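PDB 3NIQ: guanidinopropionase from Pseudomonas aeruginosa, which catalyses the manganese-dependent hydrolysis of 3-guanidinopropanoate to urea and beta-alanine, with low activity on 4-guanidinobutanoate and none on arginine or agmatine. Local coordinates for residues A[143-148]-A[182-187]; A[56-61]-A[120-125]; A[242-247]-A[260-265]; A[236-241]-A[279-284]. All blocks are in the same frame, centred on the assembly; numbering follows the deposited sequence.

Contact 1 (A[143-148]-A[182-187]). With MN (manganese (II) ion), chain D; MN (manganese (II) ion), chain E.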
loop_
_atom_site.group_PDB
_atom_site.type_symbol
_atom_site.label_atom_id
_atom_site.label_comp_id
_atom_site.label_asym_id
_atom_site.label_seq_id
_atom_site.Cartn_x
_atom_site.Cartn_y
_atom_site.Cartn_z
ATOM N N GLY A 143 9.670 -32.675 23.030
ATOM C CA GLY A 143 8.889 -33.050 21.851
ATOM C C GLY A 143 8.405 -31.757 21.173
ATOM O O GLY A 143 8.507 -30.661 21.761
ATOM N N MET A 144 7.886 -31.847 19.951
ATOM C CA MET A 144 7.365 -30.628 19.298
ATOM C C MET A 144 6.256 -30.893 18.286
ATOM O O MET A 144 6.288 -31.887 17.581
ATOM C CB MET A 144 8.512 -29.847 18.647
ATOM C CG MET A 144 8.087 -28.612 17.837
ATOM S SD MET A 144 9.491 -27.718 17.145
ATOM C CE MET A 144 10.054 -28.846 15.877
ATOM N N VAL A 145 5.255 -30.012 18.275
ATOM C CA VAL A 145 4.319 -29.881 17.170
ATOM C C VAL A 145 4.740 -28.600 16.446
ATOM O O VAL A 145 4.708 -27.520 17.015
ATOM C CB VAL A 145 2.858 -29.709 17.641
ATOM C CG1 VAL A 145 1.910 -29.592 16.412
ATOM C CG2 VAL A 145 2.403 -30.885 18.542
ATOM N N HIS A 146 5.132 -28.742 15.187
ATOM C CA HIS A 146 5.748 -27.673 14.416
ATOM C C HIS A 146 4.904 -27.422 13.150
ATOM O O HIS A 146 4.770 -28.300 12.303
ATOM C CB HIS A 146 7.172 -28.128 14.062
ATOM C CG HIS A 146 7.901 -27.234 13.109
ATOM N ND1 HIS A 146 8.814 -27.716 12.193
ATOM C CD2 HIS A 146 7.861 -25.890 12.928
ATOM C CE1 HIS A 146 9.299 -26.713 11.479
ATOM N NE2 HIS A 146 8.737 -25.592 11.907
ATOM N N PHE A 147 4.308 -26.240 13.052
ATOM C CA PHE A 147 3.478 -25.846 11.897
ATOM C C PHE A 147 4.343 -25.009 10.959
ATOM O O PHE A 147 4.857 -23.962 11.372
ATOM C CB PHE A 147 2.313 -24.968 12.375
ATOM C CG PHE A 147 1.362 -25.663 13.289
ATOM C CD1 PHE A 147 0.240 -26.288 12.787
ATOM C CD2 PHE A 147 1.580 -25.674 14.664
ATOM C CE1 PHE A 147 -0.665 -26.940 13.649
ATOM C CE2 PHE A 147 0.699 -26.312 15.522
ATOM C CZ PHE A 147 -0.432 -26.951 15.017
ATOM N N ASP A 148 4.521 -25.450 9.714
ATOM C CA ASP A 148 5.449 -24.771 8.819
ATOM C C ASP A 148 5.247 -25.196 7.360
ATOM O O ASP A 148 4.869 -26.342 7.084
ATOM C CB ASP A 148 6.893 -25.108 9.252
ATOM C CG ASP A 148 7.909 -24.017 8.907
ATOM O OD1 ASP A 148 7.919 -23.483 7.778
ATOM O OD2 ASP A 148 8.728 -23.700 9.777
ATOM N N ARG A 182 9.373 -37.672 18.877
ATOM C CA ARG A 182 8.232 -36.931 19.360
ATOM C C ARG A 182 8.115 -35.582 18.630
ATOM O O ARG A 182 7.654 -34.603 19.191
ATOM C CB ARG A 182 8.298 -36.765 20.883
ATOM C CG ARG A 182 8.216 -38.120 21.609
ATOM C CD ARG A 182 7.810 -37.989 23.080
ATOM N NE ARG A 182 8.625 -37.017 23.785
ATOM C CZ ARG A 182 8.205 -35.798 24.128
ATOM N NH1 ARG A 182 6.967 -35.355 23.824
ATOM N NH2 ARG A 182 9.036 -35.016 24.764
ATOM N N THR A 183 8.534 -35.556 17.369
ATOM C CA THR A 183 8.417 -34.352 16.545
ATOM C C THR A 183 7.494 -34.615 15.372
ATOM O O THR A 183 7.632 -35.603 14.646
ATOM C CB THR A 183 9.801 -33.887 16.068
ATOM O OG1 THR A 183 10.629 -33.650 17.222
ATOM C CG2 THR A 183 9.707 -32.605 15.227
ATOM N N VAL A 184 6.536 -33.724 15.197
ATOM C CA VAL A 184 5.630 -33.817 14.066
ATOM C C VAL A 184 5.535 -32.433 13.404
ATOM O O VAL A 184 5.372 -31.407 14.095
ATOM C CB VAL A 184 4.257 -34.418 14.454
ATOM C CG1 VAL A 184 3.588 -33.623 15.576
ATOM C CG2 VAL A 184 3.316 -34.531 13.188
ATOM N N GLN A 185 5.694 -32.421 12.080
ATOM C CA GLN A 185 5.708 -31.181 11.292
ATOM C C GLN A 185 4.517 -31.187 10.357
ATOM O O GLN A 185 4.274 -32.180 9.684
ATOM C CB GLN A 185 7.016 -31.046 10.510
ATOM C CG GLN A 185 8.264 -31.155 11.404
ATOM C CD GLN A 185 9.535 -31.062 10.597
ATOM O OE1 GLN A 185 9.739 -31.826 9.652
ATOM N NE2 GLN A 185 10.384 -30.106 10.941
ATOM N N ILE A 186 3.754 -30.087 10.355
ATOM C CA ILE A 186 2.492 -30.019 9.634
ATOM C C ILE A 186 2.442 -28.830 8.673
ATOM O O ILE A 186 2.671 -27.685 9.093
ATOM C CB ILE A 186 1.301 -29.869 10.620
ATOM C CG1 ILE A 186 1.319 -30.979 11.682
ATOM C CG2 ILE A 186 -0.004 -29.866 9.835
ATOM C CD1 ILE A 186 0.317 -30.814 12.794
ATOM N N GLY A 187 2.133 -29.098 7.402
ATOM C CA GLY A 187 1.926 -28.041 6.426
ATOM C C GLY A 187 3.003 -27.934 5.354
ATOM O O GLY A 187 2.904 -27.075 4.478
HETATM MN MN MN D . 10.169 -22.020 9.795
HETATM MN MN MN E . 8.698 -21.708 7.010
HETATM O O HOH W 1 10.862 -21.997 7.475
#
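The His146 ring meets Gln185 at its edge. Gln185 NE2 lies in the ring plane and donates to His146 ND1 at 3.1 Å, in a bent bond of 138°. The amide plane is turned 47° from the ring. The rings of His126 and Phe169 also meet that of His146, both steeply inclined. CG of His146 is anti to the backbone N (chi1 172°), which brings the ring across the Gln185 side chain at a slant. Its NE2 donates to the anti lone pair of Asp148 OD2 at 2.8 Å. That carboxylate bridges two manganese ions, with OD1 on one and OD2 on the other. His146 is thus a second-shell residue, and Gln185, one step further out, probably helps to fix its ring. One face of the Arg182 guanidinium covers Gly143 CA. Its NH2 is bonded to Pro234 O. Ile186 CD1 packs between Val145 CG1 and Phe147 CE1, 4.1 Å from each, on the sheet face away from His146. Five backbone hydrogen bonds join the strands. In the eight-stranded parallel sheet, strand 142-147 has strand 235-240 on its other side, and strand 183-188 is followed by 207-210. Helix 211-230 covers the Val145, Val184 and Ile186 face.

Contact 2 (A[56-61]-A[120-125])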
loop_
_atom_site.group_PDB
_atom_site.type_symbol
_atom_site.label_atom_id
_atom_site.label_comp_id
_atom_site.label_asym_id
_atom_site.label_seq_id
_atom_site.Cartn_x
_atom_site.Cartn_y
_atom_site.Cartn_z
ATOM N N HIS A 56 11.200 -6.928 13.021
ATOM C CA HIS A 56 10.111 -6.011 13.427
ATOM C C HIS A 56 8.853 -6.715 13.916
ATOM O O HIS A 56 7.905 -6.074 14.392
ATOM C CB HIS A 56 9.747 -5.066 12.264
ATOM C CG HIS A 56 10.933 -4.345 11.698
ATOM N ND1 HIS A 56 11.588 -3.343 12.382
ATOM C CD2 HIS A 56 11.592 -4.495 10.526
ATOM C CE1 HIS A 56 12.584 -2.883 11.642
ATOM N NE2 HIS A 56 12.620 -3.578 10.518
ATOM N N GLY A 57 8.829 -8.033 13.786
ATOM C CA GLY A 57 7.622 -8.794 14.125
ATOM C C GLY A 57 7.100 -8.581 15.529
ATOM O O GLY A 57 5.902 -8.351 15.725
ATOM N N PRO A 58 7.983 -8.651 16.534
ATOM C CA PRO A 58 7.467 -8.524 17.887
ATOM C C PRO A 58 6.801 -7.169 18.170
ATOM O O PRO A 58 5.794 -7.104 18.885
ATOM C CB PRO A 58 8.716 -8.711 18.751
ATOM C CG PRO A 58 9.600 -9.584 17.906
ATOM C CD PRO A 58 9.423 -8.958 16.537
ATOM N N ARG A 59 7.336 -6.100 17.603
ATOM C CA ARG A 59 6.713 -4.803 17.816
ATOM C C ARG A 59 5.291 -4.776 17.234
ATOM O O ARG A 59 4.353 -4.293 17.871
ATOM C CB ARG A 59 7.539 -3.672 17.207
ATOM C CG ARG A 59 6.945 -2.273 17.584
ATOM C CD ARG A 59 7.978 -1.207 17.482
ATOM N NE ARG A 59 8.836 -1.209 18.662
ATOM C CZ ARG A 59 9.981 -0.541 18.758
ATOM N NH1 ARG A 59 10.438 0.170 17.737
ATOM N NH2 ARG A 59 10.692 -0.604 19.875
ATOM N N GLU A 60 5.124 -5.279 16.014
ATOM C CA GLU A 60 3.811 -5.160 15.387
ATOM C C GLU A 60 2.827 -6.176 15.947
ATOM O O GLU A 60 1.617 -5.919 16.012
ATOM C CB GLU A 60 3.922 -5.246 13.858
ATOM C CG GLU A 60 4.746 -4.082 13.260
ATOM C CD GLU A 60 4.306 -2.718 13.775
ATOM O OE1 GLU A 60 3.079 -2.491 13.873
ATOM O OE2 GLU A 60 5.190 -1.884 14.085
ATOM N N VAL A 61 3.328 -7.343 16.352
ATOM C CA VAL A 61 2.448 -8.277 17.088
ATOM C C VAL A 61 1.998 -7.671 18.445
ATOM O O VAL A 61 0.846 -7.840 18.851
ATOM C CB VAL A 61 3.095 -9.693 17.267
ATOM C CG1 VAL A 61 2.274 -10.558 18.231
ATOM C CG2 VAL A 61 3.187 -10.401 15.909
ATOM N N LEU A 120 6.313 -17.824 26.023
ATOM C CA LEU A 120 5.488 -17.736 24.843
ATOM C C LEU A 120 6.097 -16.603 24.024
ATOM O O LEU A 120 6.005 -15.448 24.414
ATOM C CB LEU A 120 4.024 -17.446 25.204
ATOM C CG LEU A 120 3.120 -17.185 23.977
ATOM C CD1 LEU A 120 3.290 -18.236 22.880
ATOM C CD2 LEU A 120 1.655 -17.135 24.387
ATOM N N SER A 121 6.763 -16.955 22.927
ATOM C CA SER A 121 7.702 -16.038 22.276
ATOM C C SER A 121 7.243 -15.663 20.880
ATOM O O SER A 121 6.589 -16.465 20.185
ATOM C CB SER A 121 9.101 -16.672 22.191
ATOM O OG SER A 121 9.577 -17.010 23.485
ATOM N N VAL A 122 7.577 -14.441 20.482
ATOM C CA VAL A 122 7.269 -13.947 19.129
ATOM C C VAL A 122 8.584 -13.604 18.451
ATOM O O VAL A 122 9.363 -12.851 18.999
ATOM C CB VAL A 122 6.362 -12.704 19.169
ATOM C CG1 VAL A 122 6.023 -12.208 17.750
ATOM C CG2 VAL A 122 5.060 -13.011 19.949
ATOM N N GLY A 123 8.843 -14.190 17.278
ATOM C CA GLY A 123 10.050 -13.869 16.512
ATOM C C GLY A 123 9.793 -12.659 15.622
ATOM O O GLY A 123 8.695 -12.086 15.661
ATOM N N GLY A 124 10.758 -12.284 14.785
ATOM C CA GLY A 124 11.995 -13.047 14.586
ATOM C C GLY A 124 11.777 -14.191 13.616
ATOM O O GLY A 124 10.646 -14.695 13.478
ATOM N N ASP A 125 12.841 -14.595 12.932
ATOM C CA ASP A 125 12.777 -15.741 12.054
ATOM C C ASP A 125 12.952 -17.029 12.862
ATOM O O ASP A 125 13.173 -16.974 14.075
ATOM C CB ASP A 125 13.807 -15.615 10.919
ATOM C CG ASP A 125 15.264 -15.786 11.404
ATOM O OD1 ASP A 125 15.519 -16.451 12.425
ATOM O OD2 ASP A 125 16.164 -15.246 10.742
#
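Val122 and Val61 meet tip to tip, and their first torsions set which methyls touch. In both residues CG1 is anti to the backbone N (chi1 -179° in Val122, 170° in Val61). This leaves CG2 beside the backbone N in each. Val122 CG1 then reaches Val61 CG2 at 3.8 Å, and Val122 CG2 lies 4.1 Å from Val61 CG1. The two branched ends thus fit against each other through both pairs of methyls.

Pro58 makes the second part of the contact. Its ring lies against the end of the strand. CD is 3.3 Å from Gly123 O, and CG is 3.5 Å from Val122 O. CG lies 4.4 Å from Val122 CG1. Gly57 CA completes the approach, 3.8 Å from Gly123 O. A CB on Gly57 would run into that oxygen, so the lack of a side chain lets the helix start close to the strand. The peptide between Gly123 and Gly124 is cis, and the chain turns there toward the metal ligand His126. No hydrogen bond crosses between the segments; the contact rests on van der Waals packing, part of it against carbonyl oxygens.

This is the first turn of helix 57-64 set against the C-terminal end of strand 118-123, with 115° between the directions of residues 57-61 and 120-123. The strand lies between 37-42 and 277-283 in the parallel sheet. Helix 294-317 also packs on Val122, through Met303. On the outer side of helix 57-64, Arg59 bonds to Arg16 and Gly19 of a neighbouring subunit, so the helix also faces the hexamer interface.

Contact 3 (A[242-247]-A[260-265]). With MN (manganese (II) ion), chain E.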
loop_
_atom_site.group_PDB
_atom_site.type_symbol
_atom_site.label_atom_id
_atom_site.label_comp_id
_atom_site.label_asym_id
_atom_site.label_seq_id
_atom_site.Cartn_x
_atom_site.Cartn_y
_atom_site.Cartn_z
ATOM N N ASP A 242 4.232 -18.824 7.936
ATOM C CA ASP A 242 4.232 -19.207 6.522
ATOM C C ASP A 242 3.618 -20.616 6.270
ATOM O O ASP A 242 3.478 -21.041 5.126
ATOM C CB ASP A 242 5.636 -18.997 5.870
ATOM C CG ASP A 242 6.664 -20.074 6.253
ATOM O OD1 ASP A 242 6.276 -21.172 6.704
ATOM O OD2 ASP A 242 7.883 -19.805 6.096
ATOM N N VAL A 243 3.224 -21.324 7.335
ATOM C CA VAL A 243 2.352 -22.508 7.171
ATOM C C VAL A 243 1.020 -22.084 6.519
ATOM O O VAL A 243 0.418 -22.830 5.741
ATOM C CB VAL A 243 2.064 -23.222 8.502
ATOM C CG1 VAL A 243 1.096 -22.419 9.380
ATOM C CG2 VAL A 243 1.544 -24.654 8.255
ATOM N N LEU A 244 0.577 -20.875 6.829
ATOM C CA LEU A 244 -0.675 -20.355 6.287
ATOM C C LEU A 244 -0.520 -19.912 4.834
ATOM O O LEU A 244 0.558 -19.485 4.429
ATOM C CB LEU A 244 -1.134 -19.142 7.112
ATOM C CG LEU A 244 -1.388 -19.461 8.591
ATOM C CD1 LEU A 244 -1.554 -18.198 9.349
ATOM C CD2 LEU A 244 -2.619 -20.355 8.768
ATOM N N ASP A 245 -1.595 -19.997 4.053
ATOM C CA ASP A 245 -1.542 -19.447 2.695
ATOM C C ASP A 245 -1.216 -17.953 2.773
ATOM O O ASP A 245 -1.646 -17.291 3.703
ATOM C CB ASP A 245 -2.862 -19.647 1.982
ATOM C CG ASP A 245 -2.758 -19.412 0.508
ATOM O OD1 ASP A 245 -2.571 -20.413 -0.236
ATOM O OD2 ASP A 245 -2.847 -18.233 0.070
ATOM N N PRO A 246 -0.434 -17.433 1.811
ATOM C CA PRO A 246 -0.158 -16.016 1.739
ATOM C C PRO A 246 -1.416 -15.140 1.811
ATOM O O PRO A 246 -1.307 -13.998 2.208
ATOM C CB PRO A 246 0.558 -15.871 0.393
ATOM C CG PRO A 246 1.337 -17.125 0.292
ATOM C CD PRO A 246 0.448 -18.203 0.910
ATOM N N ALA A 247 -2.590 -15.663 1.449
ATOM C CA ALA A 247 -3.816 -14.886 1.564
ATOM C C ALA A 247 -4.105 -14.441 3.017
ATOM O O ALA A 247 -4.628 -13.340 3.251
ATOM C CB ALA A 247 -4.999 -15.653 0.969
ATOM N N MET A 260 -2.330 -23.425 4.647
ATOM C CA MET A 260 -3.353 -23.615 5.640
ATOM C C MET A 260 -4.199 -22.358 5.747
ATOM O O MET A 260 -3.710 -21.262 5.489
ATOM C CB MET A 260 -2.636 -23.905 6.968
ATOM C CG MET A 260 -3.494 -24.395 8.099
ATOM S SD MET A 260 -2.445 -24.996 9.453
ATOM C CE MET A 260 -1.746 -26.502 8.787
ATOM N N THR A 261 -5.462 -22.488 6.141
ATOM C CA THR A 261 -6.237 -21.273 6.436
ATOM C C THR A 261 -6.058 -20.888 7.914
ATOM O O THR A 261 -5.689 -21.732 8.719
ATOM C CB THR A 261 -7.728 -21.434 6.101
ATOM O OG1 THR A 261 -8.333 -22.323 7.033
ATOM C CG2 THR A 261 -7.969 -21.972 4.651
ATOM N N SER A 262 -6.325 -19.628 8.270
ATOM C CA SER A 262 -6.265 -19.204 9.677
ATOM C C SER A 262 -7.239 -20.070 10.475
ATOM O O SER A 262 -6.950 -20.534 11.582
ATOM C CB SER A 262 -6.680 -17.730 9.813
ATOM O OG SER A 262 -5.690 -16.873 9.288
ATOM N N LEU A 263 -8.401 -20.306 9.898
ATOM C CA LEU A 263 -9.390 -21.153 10.561
ATOM C C LEU A 263 -8.841 -22.566 10.892
ATOM O O LEU A 263 -8.982 -23.057 12.012
ATOM C CB LEU A 263 -10.636 -21.250 9.678
ATOM C CG LEU A 263 -11.617 -22.341 10.083
ATOM C CD1 LEU A 263 -12.342 -21.952 11.367
ATOM C CD2 LEU A 263 -12.605 -22.591 8.943
ATOM N N GLN A 264 -8.217 -23.206 9.909
ATOM C CA GLN A 264 -7.584 -24.510 10.133
ATOM C C GLN A 264 -6.498 -24.461 11.221
ATOM O O GLN A 264 -6.415 -25.363 12.054
ATOM C CB GLN A 264 -7.011 -25.052 8.827
ATOM C CG GLN A 264 -8.061 -25.629 7.895
ATOM C CD GLN A 264 -7.516 -25.851 6.513
ATOM O OE1 GLN A 264 -6.507 -25.244 6.106
ATOM N NE2 GLN A 264 -8.169 -26.733 5.772
ATOM N N ALA A 265 -5.686 -23.404 11.220
ATOM C CA ALA A 265 -4.635 -23.240 12.243
ATOM C C ALA A 265 -5.202 -23.116 13.659
ATOM O O ALA A 265 -4.669 -23.705 14.608
ATOM C CB ALA A 265 -3.720 -22.047 11.914
HETATM MN MN MN E . 8.698 -21.708 7.010
HETATM O O HOH W 1 10.862 -21.997 7.475
#
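Leu244 and Met260 pair through their backbones where the loop after Asp242 meets the start of helix 262-270, and Leu244 CD2 lies over Met260 CB at 4.0 Å. The same CD2 is 3.4 Å from Thr261 O and 3.7 Å from Ala265 CB. One methyl thus spans from the N-cap residue to Ala265. CG of Leu244 is anti to the carbonyl carbon (chi1 -60°), and this turns the branch toward the helix start.

The Met260 chain crosses Val243 at a slant. It runs extended as far as SD and then bends at chi3 (-70°). Its end, CE, rests on Val243 CG2 at 3.8 Å.

Two backbone bonds, one on each side of Leu244, hold the segments together. Met260 N donates to Val243 O at 3.0 Å, and Asp245 N to Met260 O at 2.9 Å. Both donors lie in the carbonyl plane, on a lone pair. Val243 O also accepts from Arg189 NH1, so two donors grip it. Thr261 and Gln264 form a capping box: Gln264 N bonds to Thr261 OG1, and Thr261 N to Gln264 OE1. Asp245 OD2 accepts from Ala247 N in an Asx turn.

Asp242 grips one manganese ion with both carboxylate oxygens, and its OD1 also accepts from Ala149 N. The loop that carries this ligand is tied by backbone bonds and buried apolar contacts to a capped helix start, which probably limits its movement.

Contact 4 (A[236-241]-A[279-284]). With MN (manganese (II) ion), chain D; MN (manganese (II) ion), chain E.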
loop_
_atom_site.group_PDB
_atom_site.type_symbol
_atom_site.label_atom_id
_atom_site.label_comp_id
_atom_site.label_asym_id
_atom_site.label_seq_id
_atom_site.Cartn_x
_atom_site.Cartn_y
_atom_site.Cartn_z
ATOM N N TYR A 236 6.720 -28.725 22.963
ATOM C CA TYR A 236 6.796 -27.335 22.583
ATOM C C TYR A 236 6.007 -27.150 21.299
ATOM O O TYR A 236 6.020 -28.014 20.418
ATOM C CB TYR A 236 8.263 -26.970 22.374
ATOM C CG TYR A 236 8.573 -25.516 22.119
ATOM C CD1 TYR A 236 9.002 -24.685 23.159
ATOM C CD2 TYR A 236 8.504 -24.972 20.819
ATOM C CE1 TYR A 236 9.322 -23.338 22.926
ATOM C CE2 TYR A 236 8.827 -23.622 20.578
ATOM C CZ TYR A 236 9.237 -22.815 21.637
ATOM O OH TYR A 236 9.574 -21.487 21.423
ATOM N N VAL A 237 5.329 -26.015 21.168
ATOM C CA VAL A 237 4.635 -25.726 19.904
ATOM C C VAL A 237 5.296 -24.563 19.211
ATOM O O VAL A 237 5.412 -23.467 19.758
ATOM C CB VAL A 237 3.138 -25.427 20.114
ATOM C CG1 VAL A 237 2.451 -25.210 18.762
ATOM C CG2 VAL A 237 2.480 -26.561 20.872
ATOM N N SER A 238 5.737 -24.791 17.985
ATOM C CA SER A 238 6.351 -23.729 17.245
ATOM C C SER A 238 5.546 -23.465 15.962
ATOM O O SER A 238 5.401 -24.347 15.110
ATOM C CB SER A 238 7.795 -24.107 16.915
ATOM O OG SER A 238 8.419 -23.074 16.190
ATOM N N PHE A 239 5.063 -22.235 15.820
ATOM C CA PHE A 239 4.167 -21.883 14.729
ATOM C C PHE A 239 4.821 -20.865 13.780
ATOM O O PHE A 239 5.010 -19.693 14.145
ATOM C CB PHE A 239 2.862 -21.312 15.318
ATOM C CG PHE A 239 1.773 -21.136 14.302
ATOM C CD1 PHE A 239 0.857 -22.157 14.058
ATOM C CD2 PHE A 239 1.674 -19.945 13.572
ATOM C CE1 PHE A 239 -0.166 -21.998 13.088
ATOM C CE2 PHE A 239 0.677 -19.780 12.598
ATOM C CZ PHE A 239 -0.247 -20.796 12.358
ATOM N N ASP A 240 5.164 -21.312 12.576
ATOM C CA ASP A 240 5.736 -20.444 11.562
ATOM C C ASP A 240 4.543 -19.991 10.710
ATOM O O ASP A 240 3.830 -20.818 10.148
ATOM C CB ASP A 240 6.800 -21.225 10.754
ATOM C CG ASP A 240 7.410 -20.425 9.594
ATOM O OD1 ASP A 240 6.811 -19.429 9.123
ATOM O OD2 ASP A 240 8.507 -20.807 9.114
ATOM N N VAL A 241 4.310 -18.683 10.648
ATOM C CA VAL A 241 3.109 -18.173 10.011
ATOM C C VAL A 241 3.081 -18.501 8.524
ATOM O O VAL A 241 2.022 -18.486 7.923
ATOM C CB VAL A 241 2.870 -16.652 10.235
ATOM C CG1 VAL A 241 2.673 -16.318 11.733
ATOM C CG2 VAL A 241 3.993 -15.816 9.624
ATOM N N GLY A 279 6.309 -24.676 26.313
ATOM C CA GLY A 279 6.599 -23.386 25.703
ATOM C C GLY A 279 6.018 -23.366 24.308
ATOM O O GLY A 279 5.586 -24.396 23.796
ATOM N N ALA A 280 6.000 -22.187 23.692
ATOM C CA ALA A 280 5.520 -22.086 22.329
ATOM C C ALA A 280 6.043 -20.815 21.720
ATOM O O ALA A 280 6.455 -19.908 22.441
ATOM C CB ALA A 280 3.974 -22.126 22.288
ATOM N N ASP A 281 6.058 -20.747 20.393
ATOM C CA ASP A 281 6.410 -19.509 19.734
ATOM C C ASP A 281 5.621 -19.311 18.436
ATOM O O ASP A 281 5.047 -20.267 17.891
ATOM C CB ASP A 281 7.937 -19.396 19.490
ATOM C CG ASP A 281 8.483 -20.520 18.622
ATOM O OD1 ASP A 281 7.815 -20.889 17.636
ATOM O OD2 ASP A 281 9.601 -21.018 18.911
ATOM N N VAL A 282 5.614 -18.058 17.970
ATOM C CA VAL A 282 4.991 -17.662 16.709
ATOM C C VAL A 282 6.067 -16.901 15.959
ATOM O O VAL A 282 6.469 -15.813 16.378
ATOM C CB VAL A 282 3.775 -16.731 16.938
ATOM C CG1 VAL A 282 3.181 -16.312 15.617
ATOM C CG2 VAL A 282 2.690 -17.436 17.788
ATOM N N VAL A 283 6.571 -17.476 14.871
ATOM C CA VAL A 283 7.756 -16.892 14.229
ATOM C C VAL A 283 7.479 -16.520 12.783
ATOM O O VAL A 283 6.461 -16.915 12.254
ATOM C CB VAL A 283 8.954 -17.863 14.280
ATOM C CG1 VAL A 283 9.337 -18.123 15.719
ATOM C CG2 VAL A 283 8.643 -19.189 13.512
ATOM N N GLU A 284 8.388 -15.728 12.210
ATOM C CA GLU A 284 8.432 -15.332 10.788
ATOM C C GLU A 284 7.389 -14.272 10.392
ATOM O O GLU A 284 7.171 -14.037 9.199
ATOM C CB GLU A 284 8.375 -16.561 9.826
ATOM C CG GLU A 284 9.535 -17.565 9.954
ATOM C CD GLU A 284 10.871 -17.023 9.434
ATOM O OE1 GLU A 284 10.919 -15.881 8.913
ATOM O OE2 GLU A 284 11.888 -17.725 9.578
HETATM MN MN MN D . 10.169 -22.020 9.795
HETATM MN MN MN E . 8.698 -21.708 7.010
HETATM O O HOH W 2 9.013 -19.731 23.585
HETATM O O HOH W 1 10.862 -21.997 7.475
#
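Strands 235-240 and 277-283 form the centre of the arginase-type alpha/beta fold, and the first of them ends at the dinuclear manganese site. They are the two strands of a beta-alpha-beta unit whose helix is 262-270. Over residues 236-240 and 279-283 they run parallel, 5° apart. Backbone bonds link them from Gly279 O to Val283 O.

Asp281 collects two hydroxyls from the neighbouring strand. Its CG sits between the backbone N and the carbonyl carbon (chi1 60°). Ser238 OG donates to the syn lone pair of OD1 at 2.7 Å. Tyr236 OH donates to OD2 at 2.6 Å, from above the carboxylate plane. The ring and carboxylate planes stand 69° apart. Thr129 also bonds to OD2. A water donates to both Tyr236 OH and Ala280 O. The Tyr236 ring lays one face over Gly279 O and Ala280 N, and Phe133 meets it edge-to-face. Ser238 OG is also bonded to NE2 of His126, a metal ligand, so Ser238 is second shell, and Asp281 holds Ser238 from behind.

On the opposite face of the sheet Val237 CB meets Ala280 CB at 4.0 Å. Beyond the strand end, Val241 CG1 packs on Val282 CG1 at 3.9 Å. Glu284 lies by Asp240, its OE2 bonded to His126 N and to His165. Asp240 OD2 binds both manganese ions, at 2.2 Å and 2.3 Å, while its OD1 lies 3.3 Å from Glu284 CB.

In the fold
Along the chain, contact 2 comes first, then contact 1, then contact 4, with contact 3 nested inside the last. Contacts 1, 2 and 4 share one parallel sheet. Contact 4 lies at the chain centre, with the centres of contacts 1 and 2 each about 10 Å from its own; those two lie about 20 Å apart on opposite sides of the chain's centre. Strands 142-147 and 235-240 join contact 1 to contact 4, and strands 118-123 and 277-283 join contact 2 to it. Contact 3 touches contact 1 through Val243 and contact 4 through Phe239. Contacts 1, 3 and 4 each supply an aspartate, and these come together at the manganese pair.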